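Local structure of probable zinc protease PqqL (Escherichia coli, 6OFT) at residues Q195-T200 against N226-N231; L242-I247 against A430-M435. The protein probably acts as a zinc-dependent endopeptidase of the M16 family in the periplasm, and is represented here by its first half. All blocks are in the same frame, centred on the assembly; numbering follows the deposited sequence.

Interaction 1: Q195-T200 against N226-N231; sequences QPNNMT and NKAAEN
Asn197 OD1 accepts the backbone N-H of Ala228 in a nearly straight bond, OD1 to N 2.8 Å with 171° at the hydrogen. The donor stands 18° out of the plane of the side-chain amide. With chi1 74°, CG of Asn197 lies between its own backbone N and carbonyl carbon, and from there OD1 meets Ala228 N. ND2 of the same amide gives a hydrogen to a water that in turn donates to Ala228 O. Asparagine suits the place because one short side chain offers an acceptor to the N-H of Ala228 and, through the water, a donor toward its carbonyl. Ala228 adds a small methyl, whose CB lies 3.6 Å from CB of Asn198 and 3.8 Å from CB of Gln195. Asn198 and Asn231 meet tip to tip: ND2 of Asn231 donates to OD1 of Asn198 over 2.9 Å, in a more bent bond whose donor sits above the carbonyl plane. Asn198 ND2 and Asn231 OD1 share Thr40 OG1, which, with Trp193 O on Asn198 ND2, fixes how both amides are turned. Gln195 NE2 bonds to Gln191 O. Residues 195-198 form the turn from helix 183-193 into strand 199-205 of the six-stranded sheet. Segment 226-231, in the loop between helix 209-220 and strand 242-248, rests Ala229 and Asn231 on the end of helix 183-193, while Asn198 of the turn packs against strand 31-38.

Interaction 2: L242-I247 against A430-M435; sequences LRFNII and AFWEQM
Similar first torsions, chi1 -68° in Phe244 and -77° in Trp432, turn CG of each anti to its carbonyl carbon, and the side chains lie side by side, pointing the same way. Their planes are 15° apart but slid, so the phenyl and the five-membered ring barely overlap; Phe244 CE2 touches Trp432 CD1 at 3.4 Å. Flat aromatics suit this face, where helix 448-459 packs on both through Ile451. Strands 242-248 and 430-436 pair in parallel, the former at the edge of a mixed five-stranded sheet. Arg243 and Asn245 each donate and accept, bonding to the residues flanking Phe431 and Glu433 as in a regular parallel ladder; Ile247 N closes it on Gln434 O at 2.7 Å. On the other face, Ala430 O lies over the Arg243 guanidinium, 3.4 Å from its plane and offset toward the rim. Arginine's long chain, bent at chi2 and chi3, lets NE bridge to Glu239 and NH2 to Asp429. An alanine in its place would probably leave both carboxylates without this partner and Ala430 O without the guanidinium beside it. Farther along, Ile247 CD1 packs 3.6 Å from OE1 of Glu433, a carboxylate met by Arg156 at OE1 and Arg323 at OE2. A water joins OE1 to Asn245 ND2.

Interactions 1 and 2 follow one another along the chain and lie on opposite sides of its centre, their nearest atoms about 25 Å apart. They share no helix or strand: residues 195-200 lead into the six-stranded sheet, whereas 242-247 and 430-435 belong to the five-stranded one. Both are away from the predicted zinc site. Half of the touching residues of interaction 2 are buried, chiefly on strand 430-436, against two of eight, Pro196 and Asn198, in interaction 1. In interaction 1 a loop meets a turn, and an asparagine side chain takes part in each bond that crosses. In interaction 2 backbone amides and carbonyls supply them, and side chains pack, or pair their charges, on the two faces.

Interaction 1: Q195-T200 against N226-N231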
loop_
_atom_site.group_PDB
_atom_site.type_symbol
_atom_site.label_atom_id
_atom_site.label_comp_id
_atom_site.label_asym_id
_atom_site.label_seq_id
_atom_site.Cartn_x
_atom_site.Cartn_y
_atom_site.Cartn_z
ATOM N N GLN A 195 -2.900 5.228 22.786
ATOM C CA GLN A 195 -3.809 4.746 23.832
ATOM C C GLN A 195 -4.378 3.408 23.349
ATOM O O GLN A 195 -4.422 3.227 22.128
ATOM C CB GLN A 195 -4.896 5.790 24.185
ATOM C CG GLN A 195 -4.349 7.102 24.834
ATOM C CD GLN A 195 -3.383 6.937 26.006
ATOM O OE1 GLN A 195 -3.333 5.910 26.672
ATOM N NE2 GLN A 195 -2.581 7.957 26.298
ATOM N N PRO A 196 -4.712 2.441 24.259
ATOM C CA PRO A 196 -5.072 1.079 23.813
ATOM C C PRO A 196 -6.155 0.916 22.758
ATOM O O PRO A 196 -5.987 0.052 21.915
ATOM C CB PRO A 196 -5.472 0.372 25.117
ATOM C CG PRO A 196 -4.659 1.035 26.134
ATOM C CD PRO A 196 -4.620 2.490 25.734
ATOM N N ASN A 197 -7.222 1.728 22.770
ATOM C CA ASN A 197 -8.330 1.605 21.813
ATOM C C ASN A 197 -7.953 2.008 20.361
ATOM O O ASN A 197 -8.762 1.826 19.449
ATOM C CB ASN A 197 -9.561 2.378 22.316
ATOM C CG ASN A 197 -9.451 3.880 22.208
ATOM O OD1 ASN A 197 -8.369 4.466 22.303
ATOM N ND2 ASN A 197 -10.584 4.539 22.015
ATOM N N ASN A 198 -6.730 2.542 20.158
ATOM C CA ASN A 198 -6.215 2.917 18.851
ATOM C C ASN A 198 -5.065 1.954 18.491
ATOM O O ASN A 198 -4.292 2.228 17.568
ATOM C CB ASN A 198 -5.742 4.396 18.875
ATOM C CG ASN A 198 -5.492 4.995 17.514
ATOM O OD1 ASN A 198 -6.227 4.747 16.554
ATOM N ND2 ASN A 198 -4.440 5.785 17.396
ATOM N N MET A 199 -4.980 0.800 19.197
ATOM C CA MET A 199 -3.909 -0.183 18.977
ATOM C C MET A 199 -4.389 -1.590 18.691
ATOM O O MET A 199 -5.367 -2.056 19.277
ATOM C CB MET A 199 -2.972 -0.262 20.190
ATOM C CG MET A 199 -2.137 0.953 20.407
ATOM S SD MET A 199 -1.346 0.788 22.008
ATOM C CE MET A 199 -0.504 2.333 22.079
ATOM N N THR A 200 -3.650 -2.271 17.802
ATOM C CA THR A 200 -3.845 -3.669 17.454
ATOM C C THR A 200 -2.483 -4.341 17.547
ATOM O O THR A 200 -1.528 -3.874 16.921
ATOM C CB THR A 200 -4.471 -3.836 16.063
ATOM O OG1 THR A 200 -5.731 -3.153 16.037
ATOM C CG2 THR A 200 -4.669 -5.299 15.696
ATOM N N ASN A 226 -7.178 4.289 28.808
ATOM C CA ASN A 226 -7.321 5.632 28.252
ATOM C C ASN A 226 -7.817 5.511 26.803
ATOM O O ASN A 226 -7.536 4.513 26.118
ATOM C CB ASN A 226 -6.004 6.421 28.310
ATOM C CG ASN A 226 -5.388 6.582 29.686
ATOM O OD1 ASN A 226 -4.237 6.197 29.927
ATOM N ND2 ASN A 226 -6.118 7.184 30.612
ATOM N N LYS A 227 -8.609 6.503 26.377
ATOM C CA LYS A 227 -9.185 6.586 25.043
ATOM C C LYS A 227 -8.335 7.558 24.232
ATOM O O LYS A 227 -8.040 8.670 24.700
ATOM C CB LYS A 227 -10.638 7.111 25.108
ATOM C CG LYS A 227 -11.570 6.345 26.049
ATOM C CD LYS A 227 -12.322 5.228 25.355
ATOM C CE LYS A 227 -13.813 5.441 25.436
ATOM N NZ LYS A 227 -14.570 4.284 24.885
ATOM N N ALA A 228 -7.940 7.152 23.015
ATOM C CA ALA A 228 -7.179 8.038 22.136
ATOM C C ALA A 228 -8.164 9.048 21.534
ATOM O O ALA A 228 -9.384 8.872 21.671
ATOM C CB ALA A 228 -6.526 7.236 21.021
ATOM N N ALA A 229 -7.639 10.108 20.880
ATOM C CA ALA A 229 -8.479 11.083 20.162
ATOM C C ALA A 229 -9.058 10.350 18.944
ATOM O O ALA A 229 -8.489 9.336 18.527
ATOM C CB ALA A 229 -7.639 12.264 19.699
ATOM N N GLU A 230 -10.187 10.817 18.392
ATOM C CA GLU A 230 -10.755 10.136 17.229
ATOM C C GLU A 230 -9.978 10.467 15.962
ATOM O O GLU A 230 -9.606 11.624 15.753
ATOM C CB GLU A 230 -12.272 10.395 17.072
ATOM C CG GLU A 230 -12.672 11.840 16.806
ATOM C CD GLU A 230 -14.098 12.053 16.331
ATOM O OE1 GLU A 230 -14.289 12.853 15.386
ATOM O OE2 GLU A 230 -15.023 11.429 16.901
ATOM N N ASN A 231 -9.694 9.451 15.141
ATOM C CA ASN A 231 -8.993 9.657 13.872
ATOM C C ASN A 231 -9.970 10.315 12.921
ATOM O O ASN A 231 -11.066 9.795 12.729
ATOM C CB ASN A 231 -8.485 8.335 13.285
ATOM C CG ASN A 231 -7.243 7.817 13.964
ATOM O OD1 ASN A 231 -6.139 8.364 13.811
ATOM N ND2 ASN A 231 -7.398 6.747 14.729
HETATM O O HOH W 1 -11.324 7.023 20.974
#

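Interaction 2: L242-I247 against A430-M435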
loop_
_atom_site.group_PDB
_atom_site.type_symbol
_atom_site.label_atom_id
_atom_site.label_comp_id
_atom_site.label_asym_id
_atom_site.label_seq_id
_atom_site.Cartn_x
_atom_site.Cartn_y
_atom_site.Cartn_z
ATOM N N LEU A 242 -8.783 17.438 -17.065
ATOM C CA LEU A 242 -7.742 16.594 -17.680
ATOM C C LEU A 242 -6.401 17.324 -17.572
ATOM O O LEU A 242 -6.322 18.433 -18.083
ATOM C CB LEU A 242 -8.105 16.370 -19.144
ATOM C CG LEU A 242 -7.131 15.495 -19.920
ATOM C CD1 LEU A 242 -6.993 14.133 -19.265
ATOM C CD2 LEU A 242 -7.535 15.374 -21.378
ATOM N N ARG A 243 -5.406 16.715 -16.975
ATOM C CA ARG A 243 -4.090 17.328 -16.814
ATOM C C ARG A 243 -3.030 16.640 -17.639
ATOM O O ARG A 243 -3.246 15.533 -18.133
ATOM C CB ARG A 243 -3.674 17.384 -15.335
ATOM C CG ARG A 243 -4.559 18.252 -14.473
ATOM C CD ARG A 243 -4.835 17.492 -13.207
ATOM N NE ARG A 243 -6.141 16.869 -13.248
ATOM C CZ ARG A 243 -6.518 15.842 -12.494
ATOM N NH1 ARG A 243 -5.674 15.298 -11.628
ATOM N NH2 ARG A 243 -7.736 15.346 -12.608
ATOM N N PHE A 244 -1.878 17.309 -17.810
ATOM C CA PHE A 244 -0.773 16.793 -18.615
ATOM C C PHE A 244 0.535 17.058 -17.912
ATOM O O PHE A 244 0.737 18.160 -17.409
ATOM C CB PHE A 244 -0.756 17.467 -20.007
ATOM C CG PHE A 244 -1.914 17.103 -20.903
ATOM C CD1 PHE A 244 -3.114 17.807 -20.838
ATOM C CD2 PHE A 244 -1.793 16.091 -21.846
ATOM C CE1 PHE A 244 -4.192 17.457 -21.645
ATOM C CE2 PHE A 244 -2.868 15.752 -22.673
ATOM C CZ PHE A 244 -4.062 16.439 -22.567
ATOM N N ASN A 245 1.436 16.070 -17.904
ATOM C CA ASN A 245 2.751 16.213 -17.269
ATOM C C ASN A 245 3.854 15.488 -18.033
ATOM O O ASN A 245 3.618 14.439 -18.627
ATOM C CB ASN A 245 2.719 15.668 -15.826
ATOM C CG ASN A 245 3.890 16.119 -14.980
ATOM O OD1 ASN A 245 4.545 17.111 -15.267
ATOM N ND2 ASN A 245 4.184 15.398 -13.923
ATOM N N ILE A 246 5.061 16.050 -18.002
ATOM C CA ILE A 246 6.247 15.416 -18.575
ATOM C C ILE A 246 7.270 15.407 -17.452
ATOM O O ILE A 246 7.550 16.461 -16.871
ATOM C CB ILE A 246 6.786 16.051 -19.898
ATOM C CG1 ILE A 246 5.729 16.027 -21.036
ATOM C CG2 ILE A 246 8.098 15.361 -20.362
ATOM C CD1 ILE A 246 6.048 17.056 -22.237
ATOM N N ILE A 247 7.744 14.202 -17.075
ATOM C CA ILE A 247 8.742 14.036 -16.020
ATOM C C ILE A 247 10.082 13.863 -16.700
ATOM O O ILE A 247 10.309 12.860 -17.378
ATOM C CB ILE A 247 8.423 12.887 -15.016
ATOM C CG1 ILE A 247 7.034 13.088 -14.368
ATOM C CG2 ILE A 247 9.541 12.773 -13.946
ATOM C CD1 ILE A 247 6.542 11.971 -13.551
ATOM N N ALA A 430 -8.599 12.785 -14.677
ATOM C CA ALA A 430 -7.528 12.088 -15.407
ATOM C C ALA A 430 -6.305 12.947 -15.725
ATOM O O ALA A 430 -6.450 14.148 -15.712
ATOM C CB ALA A 430 -8.068 11.481 -16.669
ATOM N N PHE A 431 -5.177 12.300 -15.996
ATOM C CA PHE A 431 -3.980 13.002 -16.425
ATOM C C PHE A 431 -3.085 12.130 -17.305
ATOM O O PHE A 431 -2.931 10.931 -17.047
ATOM C CB PHE A 431 -3.201 13.645 -15.253
ATOM C CG PHE A 431 -2.517 12.718 -14.275
ATOM C CD1 PHE A 431 -3.155 12.328 -13.095
ATOM C CD2 PHE A 431 -1.205 12.300 -14.487
ATOM C CE1 PHE A 431 -2.500 11.517 -12.164
ATOM C CE2 PHE A 431 -0.558 11.468 -13.565
ATOM C CZ PHE A 431 -1.201 11.100 -12.399
ATOM N N TRP A 432 -2.534 12.751 -18.330
ATOM C CA TRP A 432 -1.550 12.141 -19.253
ATOM C C TRP A 432 -0.157 12.384 -18.694
ATOM O O TRP A 432 0.088 13.466 -18.228
ATOM C CB TRP A 432 -1.655 12.725 -20.659
ATOM C CG TRP A 432 -2.817 12.190 -21.420
ATOM C CD1 TRP A 432 -4.026 12.776 -21.557
ATOM C CD2 TRP A 432 -2.889 10.942 -22.115
ATOM N NE1 TRP A 432 -4.838 11.983 -22.298
ATOM C CE2 TRP A 432 -4.179 10.849 -22.652
ATOM C CE3 TRP A 432 -1.992 9.903 -22.345
ATOM C CZ2 TRP A 432 -4.599 9.757 -23.401
ATOM C CZ3 TRP A 432 -2.406 8.830 -23.085
ATOM C CH2 TRP A 432 -3.695 8.749 -23.597
ATOM N N GLU A 433 0.703 11.408 -18.764
ATOM C CA GLU A 433 2.053 11.579 -18.269
ATOM C C GLU A 433 3.097 10.913 -19.155
ATOM O O GLU A 433 2.949 9.756 -19.526
ATOM C CB GLU A 433 2.145 11.040 -16.836
ATOM C CG GLU A 433 3.482 11.271 -16.158
ATOM C CD GLU A 433 3.640 10.342 -14.979
ATOM O OE1 GLU A 433 3.197 10.718 -13.872
ATOM O OE2 GLU A 433 4.164 9.222 -15.168
ATOM N N GLN A 434 4.169 11.644 -19.447
ATOM C CA GLN A 434 5.305 11.127 -20.192
ATOM C C GLN A 434 6.544 11.207 -19.334
ATOM O O GLN A 434 6.703 12.154 -18.574
ATOM C CB GLN A 434 5.515 11.868 -21.515
ATOM C CG GLN A 434 4.597 11.344 -22.619
ATOM C CD GLN A 434 4.527 12.266 -23.799
ATOM O OE1 GLN A 434 4.920 11.920 -24.913
ATOM N NE2 GLN A 434 4.009 13.456 -23.587
ATOM N N MET A 435 7.423 10.217 -19.467
ATOM C CA MET A 435 8.680 10.159 -18.728
ATOM C C MET A 435 9.809 10.147 -19.729
ATOM O O MET A 435 9.766 9.373 -20.683
ATOM C CB MET A 435 8.707 8.936 -17.808
ATOM C CG MET A 435 7.847 9.122 -16.580
ATOM S SD MET A 435 7.734 7.667 -15.519
ATOM C CE MET A 435 9.450 7.586 -14.857
HETATM O O HOH W 2 2.389 14.127 -21.230
HETATM O O HOH W 3 2.488 13.239 -13.318
#